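Local coordinates for protein polyhedrin (Orgyia pseudotsugata cypovirus 5, PDB 5A8U) that forms the crystalline occlusion bodies (polyhedra) that enclose cypovirus particles and protect them from the outside environment until insect larvae ingest them, at residues 28-33 and 116-121; 122-127 and 193-198; 134-139 and 152-157. All coordinates share one frame; numbering follows the deposited sequence.

Contact 1 (28-33 and 116-121)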
loop_
_atom_site.group_PDB
_atom_site.type_symbol
_atom_site.label_atom_id
_atom_site.label_comp_id
_atom_site.label_asym_id
_atom_site.label_seq_id
_atom_site.Cartn_x
_atom_site.Cartn_y
_atom_site.Cartn_z
ATOM N N SER A 28 -14.715 -10.316 -13.718
ATOM C CA SER A 28 -13.476 -10.698 -14.398
ATOM C C SER A 28 -12.375 -9.737 -13.979
ATOM O O SER A 28 -12.618 -8.770 -13.252
ATOM C CB SER A 28 -13.652 -10.624 -15.915
ATOM O OG SER A 28 -13.877 -9.287 -16.332
ATOM N N GLY A 29 -11.161 -9.998 -14.440
ATOM C CA GLY A 29 -10.044 -9.147 -14.092
ATOM C C GLY A 29 -9.689 -8.111 -15.138
ATOM O O GLY A 29 -9.800 -8.353 -16.337
ATOM N N ILE A 30 -9.274 -6.938 -14.668
ATOM C CA ILE A 30 -8.614 -5.948 -15.507
ATOM C C ILE A 30 -7.171 -5.912 -15.019
ATOM O O ILE A 30 -6.919 -6.075 -13.822
ATOM C CB ILE A 30 -9.279 -4.532 -15.404
ATOM C CG1 ILE A 30 -9.431 -4.077 -13.951
ATOM C CG2 ILE A 30 -10.651 -4.512 -16.111
ATOM C CD1 ILE A 30 -9.803 -2.574 -13.811
ATOM N N ASN A 31 -6.231 -5.752 -15.946
ATOM C CA ASN A 31 -4.807 -5.784 -15.618
ATOM C C ASN A 31 -4.143 -4.494 -16.040
ATOM O O ASN A 31 -4.415 -3.963 -17.110
ATOM C CB ASN A 31 -4.105 -6.948 -16.313
ATOM C CG ASN A 31 -4.308 -8.261 -15.600
ATOM O OD1 ASN A 31 -3.472 -8.691 -14.814
ATOM N ND2 ASN A 31 -5.438 -8.910 -15.871
ATOM N N VAL A 32 -3.268 -3.995 -15.186
ATOM C CA VAL A 32 -2.424 -2.866 -15.523
ATOM C C VAL A 32 -1.005 -3.327 -15.263
ATOM O O VAL A 32 -0.703 -3.843 -14.188
ATOM C CB VAL A 32 -2.761 -1.642 -14.662
ATOM C CG1 VAL A 32 -1.828 -0.492 -14.997
ATOM C CG2 VAL A 32 -4.223 -1.240 -14.917
ATOM N N THR A 33 -0.145 -3.183 -16.266
ATOM C CA THR A 33 1.242 -3.579 -16.138
ATOM C C THR A 33 2.131 -2.379 -16.456
ATOM O O THR A 33 1.914 -1.645 -17.433
ATOM C CB THR A 33 1.584 -4.769 -17.048
ATOM O OG1 THR A 33 0.651 -5.826 -16.798
ATOM C CG2 THR A 33 3.007 -5.304 -16.760
ATOM N N GLY A 116 -8.246 -5.649 -20.614
ATOM C CA GLY A 116 -9.510 -6.079 -20.033
ATOM C C GLY A 116 -10.628 -5.283 -20.661
ATOM O O GLY A 116 -10.390 -4.577 -21.632
ATOM N N SER A 117 -11.832 -5.371 -20.102
ATOM C CA SER A 117 -12.945 -4.547 -20.585
ATOM C C SER A 117 -12.920 -3.243 -19.798
ATOM O O SER A 117 -13.501 -3.124 -18.705
ATOM C CB SER A 117 -14.281 -5.272 -20.415
ATOM O OG SER A 117 -15.344 -4.475 -20.914
ATOM N N VAL A 118 -12.218 -2.267 -20.365
ATOM C CA VAL A 118 -11.816 -1.057 -19.657
ATOM C C VAL A 118 -12.512 0.162 -20.250
ATOM O O VAL A 118 -12.740 0.227 -21.450
ATOM C CB VAL A 118 -10.276 -0.901 -19.744
ATOM C CG1 VAL A 118 -9.798 0.526 -19.318
ATOM C CG2 VAL A 118 -9.593 -2.025 -18.947
ATOM N N ASP A 119 -12.903 1.100 -19.397
ATOM C CA ASP A 119 -13.367 2.413 -19.862
ATOM C C ASP A 119 -12.136 3.172 -20.352
ATOM O O ASP A 119 -11.567 3.972 -19.614
ATOM C CB ASP A 119 -14.056 3.151 -18.695
ATOM C CG ASP A 119 -14.693 4.487 -19.116
ATOM O OD1 ASP A 119 -14.715 4.795 -20.326
ATOM O OD2 ASP A 119 -15.223 5.217 -18.242
ATOM N N TRP A 120 -11.703 2.897 -21.584
ATOM C CA TRP A 120 -10.427 3.424 -22.073
ATOM C C TRP A 120 -10.271 4.940 -21.940
ATOM O O TRP A 120 -9.211 5.415 -21.547
ATOM C CB TRP A 120 -10.158 3.015 -23.521
ATOM C CG TRP A 120 -10.384 1.556 -23.753
ATOM C CD1 TRP A 120 -11.467 0.975 -24.350
ATOM C CD2 TRP A 120 -9.520 0.478 -23.360
ATOM N NE1 TRP A 120 -11.323 -0.401 -24.366
ATOM C CE2 TRP A 120 -10.143 -0.725 -23.756
ATOM C CE3 TRP A 120 -8.279 0.414 -22.709
ATOM C CZ2 TRP A 120 -9.563 -1.980 -23.541
ATOM C CZ3 TRP A 120 -7.709 -0.843 -22.497
ATOM C CH2 TRP A 120 -8.354 -2.011 -22.910
ATOM N N ASN A 121 -11.325 5.685 -22.257
ATOM C CA ASN A 121 -11.269 7.148 -22.206
ATOM C C ASN A 121 -10.922 7.679 -20.828
ATOM O O ASN A 121 -10.390 8.784 -20.709
ATOM C CB ASN A 121 -12.589 7.783 -22.652
ATOM C CG ASN A 121 -12.865 7.590 -24.127
ATOM O OD1 ASN A 121 -11.949 7.542 -24.945
ATOM N ND2 ASN A 121 -14.143 7.506 -24.478
HETATM O O HOH W 1 -11.817 -7.412 -18.102
#
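I30 and G116 bring their backbones together, CA to CA at 4.6 Å, just where the pairing of strand 30-37 with strand 109-115 runs out. The neighbouring N31 still shares backbone hydrogen bonds with Q115, but none joins 28-33 to 116-121 directly. A water replaces them: it donates to G29 O at 2.8 Å and accepts from S117 N at 2.9 Å, and a longer bond donated to S28 OG completes its three links. G116, at phi 134° and psi -169°, lies in a region of backbone angles open chiefly to glycine. A side chain here would also press on I30 CG2 and G29 O; the bare G116 CA sits 4.4 Å from I30 CG2.

The apolar contact rests on one methyl of each partner. I30 CG1 sits in the crowded position between the backbone N and the carbonyl carbon (chi1 51°), while the CG2 branch, beside the backbone N, faces the other segment. There I30 CG2 meets V118 CG2 at 3.9 Å, the two side chains crossing at about a right angle, and the same I30 CG2 lies 4.1 Å from S117 O. Beyond V118 the chain bends through an inverse gamma turn centred on D119, with a weak bond from W120 N to V118 O, an oxygen that also stands 3.2 Å above one face of the W120 ring, offset toward its rim.

I30 also packs on I54, and V118 on V194, both in the three-stranded sheet, whereas N31 touches V145 of the second subunit. Segment 116-121, leaving strand 109-115, thus crosses to the three-stranded sheet with I30 and V118 between the two sheets, consistent with a beta-sandwich-like core.

Contact 2 (122-127 and 193-198)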
loop_
_atom_site.group_PDB
_atom_site.type_symbol
_atom_site.label_atom_id
_atom_site.label_comp_id
_atom_site.label_asym_id
_atom_site.label_seq_id
_atom_site.Cartn_x
_atom_site.Cartn_y
_atom_site.Cartn_z
ATOM N N ALA A 122 -11.238 6.899 -19.793
ATOM C CA ALA A 122 -11.105 7.352 -18.406
ATOM C C ALA A 122 -9.726 7.076 -17.778
ATOM O O ALA A 122 -9.466 7.479 -16.649
ATOM C CB ALA A 122 -12.217 6.749 -17.533
ATOM N N THR A 123 -8.851 6.399 -18.505
ATOM C CA THR A 123 -7.543 6.068 -17.948
ATOM C C THR A 123 -6.731 7.322 -17.640
ATOM O O THR A 123 -6.617 8.213 -18.490
ATOM C CB THR A 123 -6.767 5.172 -18.935
ATOM O OG1 THR A 123 -7.485 3.939 -19.103
ATOM C CG2 THR A 123 -5.364 4.895 -18.428
ATOM N N ARG A 124 -6.163 7.375 -16.435
ATOM C CA ARG A 124 -5.197 8.424 -16.073
ATOM C C ARG A 124 -3.814 7.850 -15.841
ATOM O O ARG A 124 -3.664 6.864 -15.121
ATOM C CB ARG A 124 -5.629 9.133 -14.788
ATOM C CG ARG A 124 -6.819 10.044 -14.977
ATOM C CD ARG A 124 -7.363 10.474 -13.623
ATOM N NE ARG A 124 -8.254 11.626 -13.714
ATOM C CZ ARG A 124 -9.092 11.992 -12.750
ATOM N NH1 ARG A 124 -9.183 11.264 -11.640
ATOM N NH2 ARG A 124 -9.852 13.066 -12.903
ATOM N N LEU A 125 -2.798 8.503 -16.403
ATOM C CA LEU A 125 -1.417 8.174 -16.082
ATOM C C LEU A 125 -0.788 9.500 -15.701
ATOM O O LEU A 125 -0.750 10.425 -16.518
ATOM C CB LEU A 125 -0.690 7.556 -17.284
ATOM C CG LEU A 125 0.817 7.288 -17.109
ATOM C CD1 LEU A 125 1.152 6.383 -15.908
ATOM C CD2 LEU A 125 1.425 6.744 -18.415
ATOM N N ARG A 126 -0.328 9.620 -14.460
ATOM C CA ARG A 126 0.257 10.886 -14.025
ATOM C C ARG A 126 1.756 10.790 -13.841
ATOM O O ARG A 126 2.249 9.855 -13.200
ATOM C CB ARG A 126 -0.336 11.333 -12.679
ATOM C CG ARG A 126 -1.869 11.434 -12.625
ATOM C CD ARG A 126 -2.310 12.088 -11.311
ATOM N NE ARG A 126 -3.757 12.022 -11.077
ATOM C CZ ARG A 126 -4.365 11.046 -10.411
ATOM N NH1 ARG A 126 -3.657 10.026 -9.911
ATOM N NH2 ARG A 126 -5.687 11.077 -10.246
ATOM N N PHE A 127 2.483 11.775 -14.363
ATOM C CA PHE A 127 3.934 11.835 -14.155
ATOM C C PHE A 127 4.326 12.885 -13.127
ATOM O O PHE A 127 3.743 13.973 -13.087
ATOM C CB PHE A 127 4.647 12.117 -15.477
ATOM C CG PHE A 127 4.729 10.919 -16.370
ATOM C CD1 PHE A 127 5.553 9.858 -16.028
ATOM C CD2 PHE A 127 3.992 10.848 -17.541
ATOM C CE1 PHE A 127 5.643 8.736 -16.826
ATOM C CE2 PHE A 127 4.077 9.716 -18.364
ATOM C CZ PHE A 127 4.905 8.657 -18.001
ATOM N N GLU A 193 -4.730 5.551 -12.718
ATOM C CA GLU A 193 -6.078 5.049 -12.394
ATOM C C GLU A 193 -6.678 4.444 -13.642
ATOM O O GLU A 193 -6.637 5.051 -14.704
ATOM C CB GLU A 193 -6.993 6.178 -11.902
ATOM C CG GLU A 193 -6.405 6.985 -10.752
ATOM C CD GLU A 193 -7.237 8.207 -10.383
ATOM O OE1 GLU A 193 -8.147 8.579 -11.168
ATOM O OE2 GLU A 193 -6.988 8.787 -9.306
ATOM N N VAL A 194 -7.222 3.247 -13.513
ATOM C CA VAL A 194 -7.854 2.557 -14.637
ATOM C C VAL A 194 -9.205 2.033 -14.152
ATOM O O VAL A 194 -9.333 1.565 -13.022
ATOM C CB VAL A 194 -6.969 1.399 -15.112
ATOM C CG1 VAL A 194 -7.728 0.396 -16.017
ATOM C CG2 VAL A 194 -5.704 1.932 -15.783
ATOM N N TYR A 195 -10.201 2.133 -15.016
ATOM C CA TYR A 195 -11.579 1.890 -14.643
ATOM C C TYR A 195 -12.292 0.884 -15.543
ATOM O O TYR A 195 -12.120 0.882 -16.754
ATOM C CB TYR A 195 -12.356 3.221 -14.689
ATOM C CG TYR A 195 -11.825 4.275 -13.742
ATOM C CD1 TYR A 195 -10.814 5.141 -14.137
ATOM C CD2 TYR A 195 -12.344 4.407 -12.456
ATOM C CE1 TYR A 195 -10.324 6.109 -13.280
ATOM C CE2 TYR A 195 -11.877 5.372 -11.595
ATOM C CZ TYR A 195 -10.871 6.224 -12.007
ATOM O OH TYR A 195 -10.389 7.188 -11.169
ATOM N N ARG A 196 -13.123 0.057 -14.915
ATOM C CA ARG A 196 -13.987 -0.900 -15.589
ATOM C C ARG A 196 -14.925 -0.236 -16.587
ATOM O O ARG A 196 -15.586 0.766 -16.270
ATOM C CB ARG A 196 -14.802 -1.625 -14.505
ATOM C CG ARG A 196 -16.069 -2.336 -14.949
ATOM C CD ARG A 196 -15.782 -3.607 -15.697
ATOM N NE ARG A 196 -14.904 -4.531 -14.972
ATOM C CZ ARG A 196 -14.434 -5.647 -15.516
ATOM N NH1 ARG A 196 -14.777 -5.943 -16.766
ATOM N NH2 ARG A 196 -13.632 -6.455 -14.837
ATOM N N TYR A 197 -15.012 -0.805 -17.793
ATOM C CA TYR A 197 -16.090 -0.453 -18.699
ATOM C C TYR A 197 -17.372 -1.114 -18.203
ATOM O O TYR A 197 -17.431 -2.330 -17.965
ATOM C CB TYR A 197 -15.796 -0.946 -20.117
ATOM C CG TYR A 197 -16.919 -0.672 -21.085
ATOM C CD1 TYR A 197 -17.237 0.622 -21.445
ATOM C CD2 TYR A 197 -17.669 -1.716 -21.626
ATOM C CE1 TYR A 197 -18.277 0.886 -22.338
ATOM C CE2 TYR A 197 -18.707 -1.473 -22.523
ATOM C CZ TYR A 197 -19.002 -0.166 -22.870
ATOM O OH TYR A 197 -20.014 0.095 -23.768
ATOM N N ARG A 198 -18.399 -0.308 -18.040
ATOM C CA ARG A 198 -19.664 -0.806 -17.508
ATOM C C ARG A 198 -20.644 -0.990 -18.646
ATOM O O ARG A 198 -20.706 -0.163 -19.561
ATOM C CB ARG A 198 -20.200 0.179 -16.481
ATOM C CG ARG A 198 -19.416 0.161 -15.159
ATOM C CD ARG A 198 -19.876 -0.985 -14.249
ATOM N NE ARG A 198 -21.282 -0.807 -13.891
ATOM C CZ ARG A 198 -22.291 -1.536 -14.369
ATOM N NH1 ARG A 198 -22.068 -2.555 -15.195
ATOM N NH2 ARG A 198 -23.531 -1.243 -14.002
HETATM O O HOH W 2 -9.745 3.517 -17.476
#
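E193 faces R124 as an antiparallel hydrogen-bonded pair: R124 N donates to E193 O at 2.9 Å, nearly straight, and E193 N returns the bond to R124 O. From CB the glutamate turns its CG anti to the carbonyl carbon (chi1 -53°), and the chain then runs extended. E193 CG passes 4.2 Å from both R126 NH1 and R126 NH2. E193 CD comes within 3.3 Å of R126 NH2, and the carboxylate then divides its oxygens between two arginines. E193 OE1 takes R124 NH1 on its syn side at 2.9 Å and Y195 OH at 2.6 Å, these donors arriving from opposite faces of the carboxylate plane. E193 OE2 receives R126 NH2 at 2.8 Å from above that plane; the R126 guanidinium stands almost perpendicular to it, 88° apart, yet presents its edge.

Away from this cluster, T123 CG2 lies 4.0 Å from V194 CG2. With two guanidinium groups and a phenol donating to one buried carboxylate, E193 is likely to stay ionised. The salt bridges join the two strands, and hydrogen bonds of S219 OG of the third subunit with E193 OE2 and R126 NH1 connect the cluster to the interface.

Contact 3 (134-139 and 152-157)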
loop_
_atom_site.group_PDB
_atom_site.type_symbol
_atom_site.label_atom_id
_atom_site.label_comp_id
_atom_site.label_asym_id
_atom_site.label_seq_id
_atom_site.Cartn_x
_atom_site.Cartn_y
_atom_site.Cartn_z
ATOM N N ARG A 134 4.690 17.681 -9.418
ATOM C CA ARG A 134 3.863 17.385 -10.571
ATOM C C ARG A 134 4.587 17.799 -11.843
ATOM O O ARG A 134 5.034 18.934 -11.966
ATOM C CB ARG A 134 2.552 18.155 -10.455
ATOM C CG ARG A 134 1.535 17.762 -11.469
ATOM C CD ARG A 134 1.138 16.322 -11.297
ATOM N NE ARG A 134 -0.181 16.117 -11.876
ATOM C CZ ARG A 134 -0.408 15.487 -13.017
ATOM N NH1 ARG A 134 0.600 14.951 -13.687
ATOM N NH2 ARG A 134 -1.651 15.356 -13.453
ATOM N N TRP A 135 4.710 16.880 -12.792
ATOM C CA TRP A 135 5.402 17.183 -14.028
ATOM C C TRP A 135 4.363 17.426 -15.098
ATOM O O TRP A 135 3.385 16.683 -15.206
ATOM C CB TRP A 135 6.327 16.033 -14.436
ATOM C CG TRP A 135 7.151 16.286 -15.674
ATOM C CD1 TRP A 135 8.411 16.821 -15.729
ATOM C CD2 TRP A 135 6.784 15.987 -17.028
ATOM N NE1 TRP A 135 8.844 16.879 -17.035
ATOM C CE2 TRP A 135 7.863 16.375 -17.850
ATOM C CE3 TRP A 135 5.644 15.439 -17.627
ATOM C CZ2 TRP A 135 7.836 16.228 -19.231
ATOM C CZ3 TRP A 135 5.622 15.294 -18.999
ATOM C CH2 TRP A 135 6.708 15.690 -19.785
ATOM N N MET A 136 4.575 18.480 -15.873
ATOM C CA MET A 136 3.670 18.833 -16.956
ATOM C C MET A 136 4.455 18.888 -18.257
ATOM O O MET A 136 5.648 19.192 -18.250
ATOM C CB MET A 136 3.017 20.196 -16.693
ATOM C CG MET A 136 2.192 20.287 -15.404
ATOM S SD MET A 136 0.701 19.262 -15.400
ATOM C CE MET A 136 -0.201 19.930 -16.802
ATOM N N PRO A 137 3.770 18.631 -19.361
ATOM C CA PRO A 137 4.366 18.709 -20.698
ATOM C C PRO A 137 4.590 20.165 -21.091
ATOM O O PRO A 137 4.046 21.060 -20.449
ATOM C CB PRO A 137 3.298 18.076 -21.598
ATOM C CG PRO A 137 2.471 17.234 -20.688
ATOM C CD PRO A 137 2.463 17.954 -19.374
ATOM N N ASP A 138 5.396 20.403 -22.119
ATOM C CA ASP A 138 5.693 21.770 -22.535
ATOM C C ASP A 138 6.741 22.476 -21.673
ATOM O O ASP A 138 6.763 23.704 -21.593
ATOM C CB ASP A 138 4.414 22.604 -22.607
ATOM C CG ASP A 138 4.403 23.541 -23.798
ATOM O OD1 ASP A 138 5.118 23.256 -24.783
ATOM O OD2 ASP A 138 3.683 24.560 -23.750
ATOM N N ASP A 139 7.559 21.679 -20.992
ATOM C CA ASP A 139 8.828 22.109 -20.397
ATOM C C ASP A 139 8.768 23.287 -19.426
ATOM O O ASP A 139 9.652 24.141 -19.418
ATOM C CB ASP A 139 9.907 22.327 -21.477
ATOM C CG ASP A 139 9.862 23.716 -22.093
ATOM O OD1 ASP A 139 8.793 24.126 -22.581
ATOM O OD2 ASP A 139 10.910 24.395 -22.109
ATOM N N ALA A 152 -4.770 16.724 -14.612
ATOM C CA ALA A 152 -4.583 17.548 -15.799
ATOM C C ALA A 152 -5.175 16.882 -17.032
ATOM O O ALA A 152 -5.384 15.662 -17.057
ATOM C CB ALA A 152 -3.095 17.824 -16.015
ATOM N N ALA A 153 -5.456 17.670 -18.067
ATOM C CA ALA A 153 -5.977 17.111 -19.310
ATOM C C ALA A 153 -5.088 15.996 -19.863
ATOM O O ALA A 153 -5.583 14.987 -20.396
ATOM C CB ALA A 153 -6.149 18.213 -20.362
ATOM N N GLU A 154 -3.780 16.188 -19.722
ATOM C CA GLU A 154 -2.787 15.297 -20.307
ATOM C C GLU A 154 -2.656 13.954 -19.590
ATOM O O GLU A 154 -2.002 13.036 -20.093
ATOM C CB GLU A 154 -1.424 15.995 -20.369
ATOM C CG GLU A 154 -1.378 17.170 -21.348
ATOM C CD GLU A 154 -1.776 18.505 -20.726
ATOM O OE1 GLU A 154 -2.255 18.537 -19.565
ATOM O OE2 GLU A 154 -1.600 19.538 -21.411
ATOM N N ASP A 155 -3.279 13.826 -18.427
ATOM C CA ASP A 155 -3.281 12.541 -17.738
ATOM C C ASP A 155 -4.102 11.543 -18.545
ATOM O O ASP A 155 -3.947 10.348 -18.401
ATOM C CB ASP A 155 -3.925 12.660 -16.352
ATOM C CG ASP A 155 -3.206 13.632 -15.445
ATOM O OD1 ASP A 155 -2.037 13.983 -15.714
ATOM O OD2 ASP A 155 -3.822 14.022 -14.434
ATOM N N ILE A 156 -5.011 12.056 -19.370
ATOM C CA ILE A 156 -5.912 11.225 -20.147
ATOM C C ILE A 156 -5.142 10.791 -21.376
ATOM O O ILE A 156 -5.134 11.486 -22.396
ATOM C CB ILE A 156 -7.189 12.000 -20.538
ATOM C CG1 ILE A 156 -7.921 12.463 -19.266
ATOM C CG2 ILE A 156 -8.114 11.120 -21.364
ATOM C CD1 ILE A 156 -8.415 11.297 -18.406
ATOM N N ILE A 157 -4.498 9.637 -21.269
ATOM C CA ILE A 157 -3.561 9.194 -22.292
ATOM C C ILE A 157 -4.168 8.321 -23.374
ATOM O O ILE A 157 -3.460 7.934 -24.304
ATOM C CB ILE A 157 -2.389 8.406 -21.676
ATOM C CG1 ILE A 157 -2.909 7.281 -20.785
ATOM C CG2 ILE A 157 -1.438 9.354 -20.942
ATOM C CD1 ILE A 157 -1.824 6.246 -20.473
#
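R134 NH2 donates to D155 OD1 at 2.7 Å along an almost linear path, 175° at the hydrogen, in a salt bridge that fastens the short 134-135/142-143 hairpin to the 3-10 turn 153-155. The side chains meet tip to tip, their flat ends nearly coplanar. The N-H points straight at OD1 within the guanidinium plane, while R134 NH2 itself sits between the two carboxylate oxygens, 2.7 Å from both D155 OD1 and D155 OD2. R134 CG is set anti to the backbone N (chi1 -171°), and a bend at chi2 then turns CD. A weak bond to L150 O gives NH2 a second acceptor, and F128 makes a cation-pi contact with the guanidinium.

The carboxylate is also held from its own segment. A152 N donates to D155 OD2 at 2.9 Å from above the carboxylate plane, 62° out of it, while D155 N bonds back to A152 O at 3.1 Å, the i to i+3 link expected of a 3-10 turn. Both oxygens are thus engaged, which would restrict rotation of the carboxylate.

M136, bent at chi2 and chi3, adds an apolar contact, M136 CE to A152 CB at 3.7 Å. The same M136 CE is 3.7 Å from E154 OE1, the M136 and E154 side chains crossing at about a right angle. P137 CG also rests 3.9 Å from E154 CG.

Along the chain, contact 1 closes before contact 2 opens, and contact 3 is nested inside the loop that contact 2 closes. The centres of contacts 1 and 2 lie about 8 Å apart, those of 2 and 3 about 15 Å, and those of 1 and 3 about 22 Å. Contact 1 joins the start of strand 30-37 to the loop after strand 109-115, contact 2 lies in the three-stranded sheet, and probable backbone hydrogen bonds link D119 to Y195 and S117 to Y197. Strand 124-128 carries on to contact 3 through L125 with D155 and F127 with W135. The path thus joins the space between the sheets, a strand pair facing the third subunit, and the outlying 134-143 hairpin.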